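Local coordinates for DNA repair protein RecN (Deinococcus radiodurans, PDB 4ABY) that hydrolyses ATP through its SMC-like head domain and may take part in recombinational repair of damaged DNA, at residues 43-49 with 74-80. Numbering follows the deposited sequence.
Sequences LEIRNLA and SIIVDAL
Ile45 heads with its CD1 for Ile75 CA, while the Ala79 methyl lies alongside the CG1-CD1 end of its chain. CD1 lies 3.5 Å from Ala79 CB and 3.8 Å from Ile75 CA, so it touches backbone as well as side chain. CG1 lies anti to the carbonyl carbon (chi1 -59°) and CD1 continues in an extended line (chi2 172°), which carries the methyl toward the helix.

Leu43 uses both branches. CD2 reaches Ile75 CG2 at 3.7 Å, and CD1 meets Leu80 CD2 at 3.8 Å. Its side chain runs obliquely to both partners. Leu48 also splits its methyls: CD1 sits by Ala79 CB at 3.8 Å, and CD2 faces Ser74 CB at 3.9 Å. The small Ala79 methyl is thus shared by Ile45 and Leu48. No hydrogen bond joins the segments; the contact is apolar and almost wholly buried. Ser74, part of the predicted ATP-binding P-loop, offers its CB here, while its OG is hydrogen-bonded to Gly70 O.

The strand 43-46 and helix 74-80 cross at 79°, with axes 10.2 Å apart. Helix 69-83 starts within the predicted P-loop of the head domain. One side of it packs on the antiparallel sheet, where strand 42-48 lies between strands 51-57 and 99-105. Ile76 and Leu80 also touch Val320 of strand 318-321, so the helix bridges the antiparallel sheet and the mixed sheet.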
# COMPACT_ATOMS: atom_id res chain seq x y z
N LEU A 43 -3.51 8.71 -16.50
CA LEU A 43 -4.56 8.92 -15.51
C LEU A 43 -5.41 10.10 -15.95
O LEU A 43 -4.90 11.20 -16.17
CB LEU A 43 -3.95 9.20 -14.14
CG LEU A 43 -4.88 9.43 -12.96
CD1 LEU A 43 -5.78 8.23 -12.73
CD2 LEU A 43 -4.07 9.74 -11.71
N GLU A 44 -6.71 9.88 -16.09
CA GLU A 44 -7.61 10.94 -16.51
C GLU A 44 -8.63 11.24 -15.43
O GLU A 44 -9.40 10.37 -15.04
CB GLU A 44 -8.32 10.56 -17.81
CG GLU A 44 -7.39 10.35 -18.99
CD GLU A 44 -8.15 10.00 -20.25
OE1 GLU A 44 -9.40 10.02 -20.21
OE2 GLU A 44 -7.50 9.70 -21.27
N ILE A 45 -8.64 12.48 -14.96
CA ILE A 45 -9.57 12.88 -13.92
C ILE A 45 -10.43 14.02 -14.42
O ILE A 45 -9.92 15.00 -14.95
CB ILE A 45 -8.84 13.31 -12.64
CG1 ILE A 45 -7.97 12.17 -12.11
CG2 ILE A 45 -9.82 13.75 -11.58
CD1 ILE A 45 -7.06 12.58 -10.97
N ARG A 46 -11.74 13.90 -14.25
CA ARG A 46 -12.65 14.96 -14.67
C ARG A 46 -13.61 15.34 -13.54
O ARG A 46 -14.23 14.47 -12.92
CB ARG A 46 -13.42 14.55 -15.92
CG ARG A 46 -14.21 15.68 -16.57
CD ARG A 46 -15.01 15.18 -17.76
NE ARG A 46 -15.85 14.03 -17.40
CZ ARG A 46 -17.07 14.12 -16.89
NH1 ARG A 46 -17.62 15.30 -16.67
NH2 ARG A 46 -17.75 13.01 -16.59
N ASN A 47 -13.70 16.63 -13.26
CA ASN A 47 -14.57 17.16 -12.23
C ASN A 47 -14.37 16.53 -10.86
O ASN A 47 -15.34 16.19 -10.19
CB ASN A 47 -16.03 17.05 -12.65
CG ASN A 47 -16.38 17.98 -13.79
OD1 ASN A 47 -15.72 19.00 -13.99
ND2 ASN A 47 -17.41 17.63 -14.55
N LEU A 48 -13.12 16.38 -10.45
CA LEU A 48 -12.81 15.90 -9.11
C LEU A 48 -12.16 17.01 -8.29
O LEU A 48 -11.05 17.45 -8.58
CB LEU A 48 -11.90 14.67 -9.17
CG LEU A 48 -11.67 13.87 -7.88
CD1 LEU A 48 -11.14 12.50 -8.21
CD2 LEU A 48 -10.72 14.59 -6.93
N ALA A 49 -12.87 17.47 -7.26
CA ALA A 49 -12.36 18.50 -6.35
C ALA A 49 -11.97 19.78 -7.07
O ALA A 49 -12.83 20.53 -7.54
CB ALA A 49 -11.20 17.96 -5.55
N SER A 74 -5.45 14.40 -3.98
CA SER A 74 -6.70 14.14 -4.70
C SER A 74 -6.42 13.33 -5.96
O SER A 74 -7.17 12.41 -6.29
CB SER A 74 -7.39 15.46 -5.07
OG SER A 74 -7.59 16.26 -3.92
N ILE A 75 -5.33 13.65 -6.65
CA ILE A 75 -4.95 12.92 -7.84
C ILE A 75 -4.50 11.50 -7.51
O ILE A 75 -4.94 10.54 -8.13
CB ILE A 75 -3.82 13.65 -8.57
CG1 ILE A 75 -4.29 15.04 -8.97
CG2 ILE A 75 -3.37 12.87 -9.78
CD1 ILE A 75 -3.25 15.85 -9.70
N ILE A 76 -3.64 11.37 -6.51
CA ILE A 76 -2.98 10.10 -6.25
C ILE A 76 -3.65 9.23 -5.20
O ILE A 76 -3.69 8.01 -5.33
CB ILE A 76 -1.54 10.33 -5.84
CG1 ILE A 76 -0.83 11.11 -6.93
CG2 ILE A 76 -0.85 9.01 -5.60
CD1 ILE A 76 -0.86 10.40 -8.24
N VAL A 77 -4.14 9.84 -4.13
CA VAL A 77 -4.79 9.06 -3.10
C VAL A 77 -6.29 9.00 -3.36
O VAL A 77 -6.86 7.92 -3.44
CB VAL A 77 -4.51 9.61 -1.69
CG1 VAL A 77 -5.06 8.67 -0.64
CG2 VAL A 77 -3.01 9.78 -1.50
N ASP A 78 -6.92 10.16 -3.51
CA ASP A 78 -8.37 10.24 -3.66
C ASP A 78 -8.87 9.64 -4.96
O ASP A 78 -9.78 8.82 -4.95
CB ASP A 78 -8.84 11.69 -3.54
CG ASP A 78 -8.72 12.22 -2.12
OD1 ASP A 78 -8.60 11.40 -1.19
OD2 ASP A 78 -8.76 13.45 -1.93
N ALA A 79 -8.29 10.04 -6.08
CA ALA A 79 -8.71 9.53 -7.38
C ALA A 79 -8.41 8.05 -7.53
O ALA A 79 -9.31 7.25 -7.75
CB ALA A 79 -8.06 10.31 -8.51
N LEU A 80 -7.14 7.68 -7.40
CA LEU A 80 -6.77 6.27 -7.53
C LEU A 80 -7.57 5.40 -6.57
O LEU A 80 -7.81 4.23 -6.84
CB LEU A 80 -5.27 6.08 -7.30
CG LEU A 80 -4.34 6.71 -8.34
CD1 LEU A 80 -2.89 6.46 -7.98
CD2 LEU A 80 -4.65 6.16 -9.72